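Local coordinates for mercuric reductase (Metallosphaera sedula, PDB 4YWO), which probably reduces mercuric ion to elemental mercury with NADPH, working as an FAD-containing homodimer of the pyridine nucleotide-disulfide oxidoreductase family, at residues Y66-Y71 / Y193-V198; G160-R165 / S169-I174; G246-T251 / E255-E260. One frame throughout, in Å; residues are numbered along the deposited sequence.

Interaction 1: residues Y66-Y71 / Y193-V198; sequences YIAEIY and YSRMKV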
loop_
_atom_site.group_PDB
_atom_site.type_symbol
_atom_site.label_atom_id
_atom_site.label_comp_id
_atom_site.label_asym_id
_atom_site.label_seq_id
_atom_site.Cartn_x
_atom_site.Cartn_y
_atom_site.Cartn_z
ATOM N N TYR A 66 -2.280 -12.626 10.541
ATOM C CA TYR A 66 -0.969 -11.951 10.806
ATOM C C TYR A 66 -0.050 -12.914 11.562
ATOM O O TYR A 66 1.112 -13.147 11.163
ATOM C CB TYR A 66 -1.169 -10.643 11.512
ATOM C CG TYR A 66 0.120 -10.098 12.089
ATOM C CD1 TYR A 66 1.026 -9.537 11.269
ATOM C CD2 TYR A 66 0.380 -10.171 13.463
ATOM C CE1 TYR A 66 2.203 -9.048 11.824
ATOM C CE2 TYR A 66 1.547 -9.690 14.001
ATOM C CZ TYR A 66 2.456 -9.208 13.160
ATOM O OH TYR A 66 3.634 -8.715 13.787
ATOM N N ILE A 67 -0.617 -13.485 12.609
ATOM C CA ILE A 67 0.163 -14.478 13.436
ATOM C C ILE A 67 0.571 -15.630 12.565
ATOM O O ILE A 67 1.763 -16.061 12.585
ATOM C CB ILE A 67 -0.694 -14.993 14.579
ATOM C CG1 ILE A 67 -0.840 -13.865 15.540
ATOM C CG2 ILE A 67 0.098 -16.109 15.302
ATOM C CD1 ILE A 67 -1.771 -14.180 16.607
ATOM N N ALA A 68 -0.321 -16.155 11.736
ATOM C CA ALA A 68 -0.015 -17.220 10.824
ATOM C C ALA A 68 1.192 -16.844 9.880
ATOM O O ALA A 68 2.051 -17.675 9.579
ATOM C CB ALA A 68 -1.153 -17.710 10.050
ATOM N N GLU A 69 1.093 -15.672 9.307
ATOM C CA GLU A 69 2.087 -15.162 8.411
ATOM C C GLU A 69 3.478 -15.029 9.046
ATOM O O GLU A 69 4.485 -15.402 8.417
ATOM C CB GLU A 69 1.640 -13.815 7.806
ATOM C CG GLU A 69 2.724 -13.155 6.977
ATOM C CD GLU A 69 3.617 -12.075 7.702
ATOM O OE1 GLU A 69 3.067 -11.192 8.449
ATOM O OE2 GLU A 69 4.904 -12.062 7.440
ATOM N N ILE A 70 3.589 -14.467 10.204
ATOM C CA ILE A 70 4.938 -14.215 10.773
ATOM C C ILE A 70 5.590 -15.547 11.159
ATOM O O ILE A 70 6.769 -15.721 11.004
ATOM C CB ILE A 70 4.958 -13.224 11.932
ATOM C CG1 ILE A 70 4.150 -13.684 13.136
ATOM C CG2 ILE A 70 4.439 -11.861 11.454
ATOM C CD1 ILE A 70 4.130 -12.746 14.302
ATOM N N TYR A 71 4.775 -16.497 11.599
ATOM C CA TYR A 71 5.363 -17.825 11.899
ATOM C C TYR A 71 5.761 -18.527 10.653
ATOM O O TYR A 71 6.832 -19.272 10.667
ATOM C CB TYR A 71 4.417 -18.733 12.773
ATOM C CG TYR A 71 4.472 -18.451 14.213
ATOM C CD1 TYR A 71 3.822 -17.379 14.789
ATOM C CD2 TYR A 71 5.174 -19.295 15.095
ATOM C CE1 TYR A 71 3.919 -17.073 16.134
ATOM C CE2 TYR A 71 5.238 -18.990 16.432
ATOM C CZ TYR A 71 4.674 -17.946 16.975
ATOM O OH TYR A 71 4.739 -17.608 18.318
ATOM N N TYR A 193 -5.695 -21.940 8.925
ATOM C CA TYR A 193 -5.536 -23.226 9.643
ATOM C C TYR A 193 -4.479 -24.042 9.038
ATOM O O TYR A 193 -3.704 -24.701 9.765
ATOM C CB TYR A 193 -6.920 -23.943 9.675
ATOM C CG TYR A 193 -7.746 -23.571 10.898
ATOM C CD1 TYR A 193 -8.291 -22.298 11.113
ATOM C CD2 TYR A 193 -7.917 -24.487 11.965
ATOM C CE1 TYR A 193 -8.949 -21.945 12.307
ATOM C CE2 TYR A 193 -8.608 -24.158 13.079
ATOM C CZ TYR A 193 -9.126 -22.925 13.289
ATOM O OH TYR A 193 -9.762 -22.606 14.437
ATOM N N SER A 194 -4.274 -23.999 7.722
ATOM C CA SER A 194 -3.127 -24.740 7.154
ATOM C C SER A 194 -1.791 -24.263 7.695
ATOM O O SER A 194 -0.880 -25.060 7.988
ATOM C CB SER A 194 -3.187 -24.749 5.647
ATOM O OG SER A 194 -2.992 -23.485 5.091
ATOM N N ARG A 195 -1.694 -22.988 7.994
ATOM C CA ARG A 195 -0.459 -22.365 8.547
ATOM C C ARG A 195 -0.351 -22.625 10.049
ATOM O O ARG A 195 0.516 -22.119 10.752
ATOM C CB ARG A 195 -0.401 -20.875 8.176
ATOM C CG ARG A 195 -0.158 -20.667 6.720
ATOM C CD ARG A 195 -0.034 -19.167 6.417
ATOM N NE ARG A 195 0.437 -18.947 5.045
ATOM C CZ ARG A 195 0.975 -17.776 4.601
ATOM N NH1 ARG A 195 0.945 -16.723 5.371
ATOM N NH2 ARG A 195 1.501 -17.799 3.372
ATOM N N MET A 196 -1.395 -23.297 10.577
ATOM C CA MET A 196 -1.320 -23.834 11.993
ATOM C C MET A 196 -1.148 -25.336 12.060
ATOM O O MET A 196 -1.554 -25.933 13.097
ATOM C CB MET A 196 -2.453 -23.358 12.771
ATOM C CG MET A 196 -2.436 -21.876 12.809
ATOM S SD MET A 196 -3.784 -21.200 13.629
ATOM C CE MET A 196 -3.440 -19.411 13.323
ATOM N N LYS A 197 -0.618 -25.939 11.014
ATOM C CA LYS A 197 -0.352 -27.344 10.907
ATOM C C LYS A 197 -1.628 -28.210 10.962
ATOM O O LYS A 197 -1.644 -29.305 11.513
ATOM C CB LYS A 197 0.581 -27.736 12.075
ATOM C CG LYS A 197 1.678 -28.679 11.709
ATOM C CD LYS A 197 2.343 -29.142 13.001
ATOM C CE LYS A 197 3.530 -30.047 12.730
ATOM N NZ LYS A 197 3.258 -31.032 11.661
ATOM N N VAL A 198 -2.696 -27.759 10.364
ATOM C CA VAL A 198 -3.990 -28.458 10.256
ATOM C C VAL A 198 -4.068 -28.853 8.789
ATOM O O VAL A 198 -3.806 -28.024 7.882
ATOM C CB VAL A 198 -5.210 -27.580 10.664
ATOM C CG1 VAL A 198 -6.522 -28.275 10.404
ATOM C CG2 VAL A 198 -5.073 -27.099 12.111
HETATM O O HOH W 1 2.360 -20.372 10.436
#
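A68, on helix 58-78, faces R195 just past the end of helix 184-194, and their CA atoms are 5.6 Å apart. The second helix finishes in a Schellman motif. V198 N bonds to Y193 O and K197 N to S194 O, with K197 as the C-prime residue at positive phi. Y193 O also accepts from M196 N. No direct hydrogen bond joins the segments. One water bridges them, donating to A68 O at 2.8 Å and to R195 O at 2.6 Å. The side-chain contact is small. A68 CB sits against R195 CB at 3.8 Å, and M196 CE is 4.3 Å from A68 CB. R195 CG lies beside its backbone N (chi1 -70°), and the extended chain runs past A68 to the next residue of the helix. There R195 NH1 lies 3.6 Å from E69 CA, an oblique approach. The guanidinium is anchored elsewhere: NE in a salt bridge with D228, NH1 on Q348. M196 also touches M64 and F89. This is a Schellman helix end packed on the side of a long helix, within the pyridine nucleotide-disulfide oxidoreductase fold.

Interaction 2: residues G160-R165 / S169-I174; sequences GFWTNR and SPDRRI. With FAD (flavin-adenine dinucleotide), chain B.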
loop_
_atom_site.group_PDB
_atom_site.type_symbol
_atom_site.label_atom_id
_atom_site.label_comp_id
_atom_site.label_asym_id
_atom_site.label_seq_id
_atom_site.Cartn_x
_atom_site.Cartn_y
_atom_site.Cartn_z
ATOM N N GLY A 160 -22.796 -31.626 13.765
ATOM C CA GLY A 160 -22.313 -30.326 14.345
ATOM C C GLY A 160 -21.176 -29.788 13.444
ATOM O O GLY A 160 -20.595 -30.491 12.620
ATOM N N PHE A 161 -20.891 -28.510 13.632
ATOM C CA PHE A 161 -19.935 -27.810 12.689
ATOM C C PHE A 161 -19.537 -26.509 13.399
ATOM O O PHE A 161 -20.068 -26.096 14.402
ATOM C CB PHE A 161 -20.612 -27.535 11.352
ATOM C CG PHE A 161 -21.892 -26.773 11.454
ATOM C CD1 PHE A 161 -21.955 -25.408 11.587
ATOM C CD2 PHE A 161 -23.133 -27.453 11.545
ATOM C CE1 PHE A 161 -23.154 -24.712 11.800
ATOM C CE2 PHE A 161 -24.322 -26.766 11.709
ATOM C CZ PHE A 161 -24.380 -25.410 11.867
ATOM N N TRP A 162 -18.517 -25.868 12.828
ATOM C CA TRP A 162 -18.064 -24.575 13.210
ATOM C C TRP A 162 -18.551 -23.566 12.155
ATOM O O TRP A 162 -18.670 -23.887 10.965
ATOM C CB TRP A 162 -16.576 -24.494 13.301
ATOM C CG TRP A 162 -15.968 -25.148 14.451
ATOM C CD1 TRP A 162 -16.614 -25.736 15.516
ATOM C CD2 TRP A 162 -14.561 -25.229 14.731
ATOM N NE1 TRP A 162 -15.669 -26.202 16.437
ATOM C CE2 TRP A 162 -14.414 -25.904 15.959
ATOM C CE3 TRP A 162 -13.428 -24.832 14.039
ATOM C CZ2 TRP A 162 -13.172 -26.182 16.495
ATOM C CZ3 TRP A 162 -12.178 -25.162 14.574
ATOM C CH2 TRP A 162 -12.069 -25.766 15.804
ATOM N N THR A 163 -18.768 -22.365 12.649
ATOM C CA THR A 163 -18.880 -21.192 11.804
ATOM C C THR A 163 -17.647 -20.325 12.109
ATOM O O THR A 163 -16.767 -20.700 12.884
ATOM C CB THR A 163 -20.118 -20.361 12.026
ATOM O OG1 THR A 163 -20.097 -19.750 13.316
ATOM C CG2 THR A 163 -21.371 -21.193 11.862
ATOM N N ASN A 164 -17.591 -19.114 11.527
ATOM C CA ASN A 164 -16.502 -18.200 11.910
ATOM C C ASN A 164 -16.288 -17.975 13.386
ATOM O O ASN A 164 -15.133 -17.840 13.829
ATOM C CB ASN A 164 -16.719 -16.836 11.146
ATOM C CG ASN A 164 -18.049 -16.174 11.492
ATOM O OD1 ASN A 164 -19.105 -16.671 11.136
ATOM N ND2 ASN A 164 -18.033 -15.111 12.324
ATOM N N ARG A 165 -17.374 -17.913 14.163
ATOM C CA ARG A 165 -17.292 -17.662 15.552
ATOM C C ARG A 165 -16.429 -18.719 16.224
ATOM O O ARG A 165 -15.536 -18.404 16.997
ATOM C CB ARG A 165 -18.709 -17.665 16.175
ATOM C CG ARG A 165 -18.678 -17.380 17.608
ATOM C CD ARG A 165 -20.097 -17.420 18.221
ATOM N NE ARG A 165 -20.964 -16.457 17.566
ATOM C CZ ARG A 165 -21.027 -15.145 17.890
ATOM N NH1 ARG A 165 -20.275 -14.623 18.864
ATOM N NH2 ARG A 165 -21.845 -14.346 17.224
ATOM N N SER A 169 -12.374 -18.786 17.905
ATOM C CA SER A 169 -12.175 -19.141 19.294
ATOM C C SER A 169 -12.372 -20.651 19.445
ATOM O O SER A 169 -13.350 -21.102 20.097
ATOM C CB SER A 169 -13.188 -18.433 20.152
ATOM O OG SER A 169 -13.068 -17.074 20.060
ATOM N N PRO A 170 -11.514 -21.458 18.853
ATOM C CA PRO A 170 -11.660 -22.916 18.856
ATOM C C PRO A 170 -11.626 -23.537 20.226
ATOM O O PRO A 170 -10.849 -23.094 21.074
ATOM C CB PRO A 170 -10.475 -23.410 18.027
ATOM C CG PRO A 170 -9.468 -22.275 18.067
ATOM C CD PRO A 170 -10.302 -21.013 18.101
ATOM N N ASP A 171 -12.513 -24.524 20.424
ATOM C CA ASP A 171 -12.605 -25.175 21.704
ATOM C C ASP A 171 -11.488 -26.177 21.957
ATOM O O ASP A 171 -11.248 -26.564 23.147
ATOM C CB ASP A 171 -13.982 -25.875 21.818
ATOM C CG ASP A 171 -14.247 -26.983 20.780
ATOM O OD1 ASP A 171 -13.525 -27.427 19.869
ATOM O OD2 ASP A 171 -15.318 -27.579 20.958
ATOM N N ARG A 172 -10.798 -26.590 20.916
ATOM C CA ARG A 172 -9.788 -27.597 20.991
ATOM C C ARG A 172 -8.851 -27.536 19.845
ATOM O O ARG A 172 -9.110 -26.894 18.847
ATOM C CB ARG A 172 -10.433 -28.963 21.017
ATOM C CG ARG A 172 -10.958 -29.431 19.691
ATOM C CD ARG A 172 -12.103 -30.448 19.826
ATOM N NE ARG A 172 -12.421 -31.090 18.581
ATOM C CZ ARG A 172 -13.289 -30.602 17.677
ATOM N NH1 ARG A 172 -13.933 -29.502 17.891
ATOM N NH2 ARG A 172 -13.539 -31.268 16.591
ATOM N N ARG A 173 -7.781 -28.240 19.976
ATOM C CA ARG A 173 -6.811 -28.348 18.927
ATOM C C ARG A 173 -7.260 -29.408 17.985
ATOM O O ARG A 173 -7.621 -30.535 18.380
ATOM C CB ARG A 173 -5.471 -28.724 19.498
ATOM C CG ARG A 173 -4.985 -27.553 20.286
ATOM C CD ARG A 173 -3.765 -27.908 21.059
ATOM N NE ARG A 173 -2.600 -28.003 20.198
ATOM C CZ ARG A 173 -1.429 -27.881 20.697
ATOM N NH1 ARG A 173 -1.321 -27.704 22.002
ATOM N NH2 ARG A 173 -0.373 -27.985 19.903
ATOM N N ILE A 174 -7.312 -29.141 16.701
ATOM C CA ILE A 174 -7.663 -30.131 15.697
ATOM C C ILE A 174 -6.545 -30.423 14.760
ATOM O O ILE A 174 -5.613 -29.580 14.598
ATOM C CB ILE A 174 -8.951 -29.704 14.894
ATOM C CG1 ILE A 174 -8.659 -28.493 14.023
ATOM C CG2 ILE A 174 -10.119 -29.364 15.815
ATOM C CD1 ILE A 174 -9.795 -28.002 13.158
HETATM P PA FAD B . -23.672 -6.126 12.181
HETATM O O1A FAD B . -22.400 -5.508 12.711
HETATM O O2A FAD B . -23.922 -7.604 12.358
HETATM O O5B FAD B . -24.919 -5.325 12.809
HETATM C C5B FAD B . -25.995 -6.029 13.426
HETATM C C4B FAD B . -26.001 -5.737 14.921
HETATM O O4B FAD B . -27.296 -5.280 15.319
HETATM C C3B FAD B . -25.678 -6.985 15.728
HETATM O O3B FAD B . -24.500 -6.771 16.512
HETATM C C2B FAD B . -26.869 -7.225 16.633
HETATM O O2B FAD B . -26.462 -7.167 18.004
HETATM C C1B FAD B . -27.861 -6.112 16.337
HETATM N N9A FAD B . -29.139 -6.694 15.857
HETATM C C8A FAD B . -29.271 -7.582 14.854
HETATM N N7A FAD B . -30.573 -7.917 14.664
HETATM C C5A FAD B . -31.302 -7.230 15.563
HETATM C C6A FAD B . -32.738 -7.115 15.910
HETATM N N6A FAD B . -33.680 -7.820 15.238
HETATM N N1A FAD B . -33.077 -6.282 16.919
HETATM C C2A FAD B . -32.151 -5.576 17.594
HETATM N N3A FAD B . -30.832 -5.631 17.333
HETATM C C4A FAD B . -30.352 -6.426 16.347
HETATM N N1 FAD B . -15.378 -6.872 6.147
HETATM C C2 FAD B . -14.322 -6.122 5.745
HETATM O O2 FAD B . -14.542 -5.024 5.188
HETATM N N3 FAD B . -13.046 -6.510 5.920
HETATM C C4 FAD B . -12.726 -7.669 6.507
HETATM O O4 FAD B . -11.529 -8.003 6.656
HETATM C C4X FAD B . -13.823 -8.550 6.977
HETATM N N5 FAD B . -13.584 -9.736 7.579
HETATM C C5X FAD B . -14.607 -10.518 7.996
HETATM C C6 FAD B . -14.338 -11.734 8.613
HETATM C C7 FAD B . -15.383 -12.543 9.045
HETATM C C7M FAD B . -15.088 -13.860 9.713
HETATM C C8 FAD B . -16.791 -12.109 8.849
HETATM C C8M FAD B . -17.921 -12.988 9.318
HETATM C C9 FAD B . -17.066 -10.894 8.232
HETATM C C9A FAD B . -16.021 -10.085 7.801
HETATM N N10 FAD B . -16.290 -8.852 7.175
HETATM C C10 FAD B . -15.203 -8.064 6.753
HETATM C "C1'" FAD B . -17.668 -8.400 6.969
HETATM C "C2'" FAD B . -18.018 -7.344 8.010
HETATM O "O2'" FAD B . -17.711 -7.842 9.317
HETATM C "C3'" FAD B . -19.495 -6.977 7.941
HETATM O "O3'" FAD B . -19.838 -6.631 6.594
HETATM C "C4'" FAD B . -19.810 -5.804 8.862
HETATM O "O4'" FAD B . -19.651 -6.211 10.225
HETATM C "C5'" FAD B . -21.234 -5.305 8.645
HETATM O "O5'" FAD B . -21.690 -4.639 9.820
HETATM P P FAD B . -23.259 -4.366 10.048
HETATM O O1P FAD B . -23.404 -3.337 11.144
HETATM O O2P FAD B . -23.899 -4.128 8.702
HETATM O O3P FAD B . -23.783 -5.779 10.613
HETATM O O HOH W 2 -14.965 -16.000 18.295
#
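W162 lays the six-membered part of its indole among P170, D171, R172 and I174. W162 CH2 meets P170 CB at 3.6 Å, and W162 CZ3 meets I174 CD1 at 4.0 Å, the isoleucine coming from the opposite direction. D171 OD1 lies at the ring edge, near its plane, 3.6 Å from W162 CZ2. The carboxylate is turned 73° from the indole. R172 NH1 approaches W162 CZ2 obliquely at 3.7 Å, its guanidinium plane 78° from the ring. D171 and R172 are themselves joined by a salt bridge, R172 NH1 to D171 OD1 at 2.9 Å. It uses the syn lone pair of OD1 and lies almost in the guanidinium plane. I174 CG2 covers one face of that R172 guanidinium, 3.8 Å above its centre. The group is thus held by a charge at its edge and a methyl on its face. The backbone link is weaker: S169 N gives a weak bond to R165 O, and a water also joins R165 O to S169 OG. T163 is the N-cap of helix 164-168, with a weak bond from R165 N to T163 OG1. N164 packs on the flavin methyls, its ND2 3.7 Å from FAD C8M, while ND2 is hydrogen-bonded to V56 O. Around the contact, W162 makes backbone bonds to strand 260-263, helix 184-194 packs on W162, P170 and I174, and F89 of helix 87-110 touches P170.

Interaction 3: residues G246-T251 / E255-E260; sequences GKIVIT and EVEADE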
loop_
_atom_site.group_PDB
_atom_site.type_symbol
_atom_site.label_atom_id
_atom_site.label_comp_id
_atom_site.label_asym_id
_atom_site.label_seq_id
_atom_site.Cartn_x
_atom_site.Cartn_y
_atom_site.Cartn_z
ATOM N N GLY A 246 -13.833 -39.480 12.994
ATOM C CA GLY A 246 -14.170 -38.059 12.942
ATOM C C GLY A 246 -15.383 -37.816 12.107
ATOM O O GLY A 246 -16.234 -38.692 11.920
ATOM N N LYS A 247 -15.480 -36.614 11.563
ATOM C CA LYS A 247 -16.647 -36.227 10.834
ATOM C C LYS A 247 -16.445 -36.558 9.419
ATOM O O LYS A 247 -15.347 -36.315 8.842
ATOM C CB LYS A 247 -16.982 -34.735 11.032
ATOM C CG LYS A 247 -17.095 -34.300 12.458
ATOM C CD LYS A 247 -17.699 -32.938 12.678
ATOM C CE LYS A 247 -17.684 -32.614 14.137
ATOM N NZ LYS A 247 -18.365 -31.402 14.396
ATOM N N ILE A 248 -17.485 -37.149 8.802
ATOM C CA ILE A 248 -17.424 -37.592 7.415
ATOM C C ILE A 248 -18.348 -36.787 6.517
ATOM O O ILE A 248 -19.580 -36.771 6.726
ATOM C CB ILE A 248 -17.732 -39.120 7.233
ATOM C CG1 ILE A 248 -16.795 -39.953 8.133
ATOM C CG2 ILE A 248 -17.501 -39.493 5.796
ATOM C CD1 ILE A 248 -17.231 -41.401 8.311
ATOM N N VAL A 249 -17.766 -36.058 5.557
ATOM C CA VAL A 249 -18.522 -35.380 4.557
ATOM C C VAL A 249 -18.573 -36.266 3.287
ATOM O O VAL A 249 -17.561 -36.589 2.688
ATOM C CB VAL A 249 -17.955 -33.942 4.246
ATOM C CG1 VAL A 249 -18.844 -33.262 3.215
ATOM C CG2 VAL A 249 -17.814 -33.187 5.560
ATOM N N ILE A 250 -19.778 -36.703 2.949
ATOM C CA ILE A 250 -20.013 -37.573 1.813
ATOM C C ILE A 250 -20.413 -36.691 0.649
ATOM O O ILE A 250 -21.329 -35.923 0.686
ATOM C CB ILE A 250 -21.141 -38.610 2.122
ATOM C CG1 ILE A 250 -20.723 -39.498 3.327
ATOM C CG2 ILE A 250 -21.410 -39.487 0.903
ATOM C CD1 ILE A 250 -21.897 -40.005 4.134
ATOM N N THR A 251 -19.737 -36.842 -0.445
ATOM C CA THR A 251 -19.968 -35.989 -1.587
ATOM C C THR A 251 -20.082 -36.882 -2.786
ATOM O O THR A 251 -19.788 -38.078 -2.693
ATOM C CB THR A 251 -18.732 -35.035 -1.841
ATOM O OG1 THR A 251 -17.649 -35.744 -2.457
ATOM C CG2 THR A 251 -18.231 -34.432 -0.545
ATOM N N GLU A 255 -15.574 -39.400 -0.068
ATOM C CA GLU A 255 -15.819 -39.098 1.319
ATOM C C GLU A 255 -14.590 -38.344 1.824
ATOM O O GLU A 255 -13.475 -38.663 1.491
ATOM C CB GLU A 255 -16.053 -40.363 2.122
ATOM C CG GLU A 255 -17.347 -41.055 1.724
ATOM C CD GLU A 255 -17.615 -42.334 2.485
ATOM O OE1 GLU A 255 -17.436 -42.361 3.717
ATOM O OE2 GLU A 255 -18.011 -43.315 1.832
ATOM N N VAL A 256 -14.816 -37.283 2.578
ATOM C CA VAL A 256 -13.749 -36.521 3.148
ATOM C C VAL A 256 -13.915 -36.579 4.659
ATOM O O VAL A 256 -14.893 -36.135 5.179
ATOM C CB VAL A 256 -13.860 -35.061 2.603
ATOM C CG1 VAL A 256 -12.809 -34.218 3.281
ATOM C CG2 VAL A 256 -13.746 -35.083 1.066
ATOM N N GLU A 257 -12.945 -37.094 5.376
ATOM C CA GLU A 257 -13.079 -37.226 6.796
ATOM C C GLU A 257 -12.204 -36.199 7.455
ATOM O O GLU A 257 -11.099 -36.008 7.019
ATOM C CB GLU A 257 -12.675 -38.617 7.278
ATOM C CG GLU A 257 -13.068 -38.832 8.753
ATOM C CD GLU A 257 -13.094 -40.326 9.184
ATOM O OE1 GLU A 257 -12.794 -41.190 8.317
ATOM O OE2 GLU A 257 -13.399 -40.619 10.376
ATOM N N ALA A 258 -12.661 -35.559 8.506
ATOM C CA ALA A 258 -11.890 -34.552 9.179
ATOM C C ALA A 258 -12.317 -34.460 10.586
ATOM O O ALA A 258 -13.469 -34.835 10.916
ATOM C CB ALA A 258 -12.125 -33.185 8.482
ATOM N N ASP A 259 -11.505 -33.871 11.425
ATOM C CA ASP A 259 -11.852 -33.633 12.807
ATOM C C ASP A 259 -13.012 -32.665 12.999
ATOM O O ASP A 259 -13.778 -32.765 13.948
ATOM C CB ASP A 259 -10.677 -33.095 13.651
ATOM C CG ASP A 259 -9.582 -34.072 13.836
ATOM O OD1 ASP A 259 -9.888 -35.290 13.658
ATOM O OD2 ASP A 259 -8.402 -33.650 14.104
ATOM N N GLU A 260 -13.108 -31.644 12.090
ATOM C CA GLU A 260 -14.076 -30.665 12.230
ATOM C C GLU A 260 -14.484 -30.202 10.814
ATOM O O GLU A 260 -13.751 -30.422 9.858
ATOM C CB GLU A 260 -13.472 -29.516 13.040
ATOM C CG GLU A 260 -14.466 -28.479 13.550
ATOM C CD GLU A 260 -15.692 -29.142 14.180
ATOM O OE1 GLU A 260 -15.624 -29.469 15.390
ATOM O OE2 GLU A 260 -16.710 -29.346 13.469
HETATM O O HOH W 3 -17.757 -29.632 17.057
#
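K247 and E260 lie side by side and point the same way at one end of the hairpin of strands 247-251 and 254-258. The lysine is extended beyond CG, which carries K247 NZ to E260 OE2 at 2.8 Å in a salt bridge. NZ meets the syn side, 21° out of the carboxylate plane. A water joins NZ to E260 OE1. I248, I250, E255 and E257 share one face of the hairpin. I248 crosses both glutamates obliquely, I248 CG2 to E255 OE1 at 3.5 Å and I248 CG1 to E257 CD at 3.9 Å. I250 instead runs alongside E255, I250 CG1 to E255 CG at 4.0 Å. With chi1 at -169° the E257 chain swings clear of its own N and runs extended, bringing E257 OE2 to G246 N at 2.9 Å through its anti lone pair. V249 and V256 occupy the other face, with K247 and A258. Both are antiparallel hydrogen-bonded pairs; V256 N reaches V249 O at 2.8 Å. The isoleucines thus touch glutamate chains and carboxylates alike, while E255 OE1 is paired with R242 of strand 238-243. E260 lies between two cations, K247 at OE2 and R172 at OE1, which would probably keep it ionised; K247 NZ also has weak bonds to the carbonyls of V159 and G160.

How the interactions relate
Interaction 1 joins a helix to the end of another, far apart in sequence, by small side-chain contacts, an arginine head group and a water; A68 and R195 are buried. Interaction 2 is short-range, with W162 and I174 buried beside exposed S169 and D171. Interaction 3 is a hairpin of backbone bonds closed by a salt bridge. It is farthest from the chain centre, with K247, I248 and V249 buried but E255 and E257 exposed. Interactions 1 and 2 meet by packing, as where V198 CG2 lies 3.6 Å from I174 O. Interactions 2 and 3 meet through polar groups, chiefly R172 with E260. Interactions 1 and 3 do not touch. Only interaction 2 reaches the FAD.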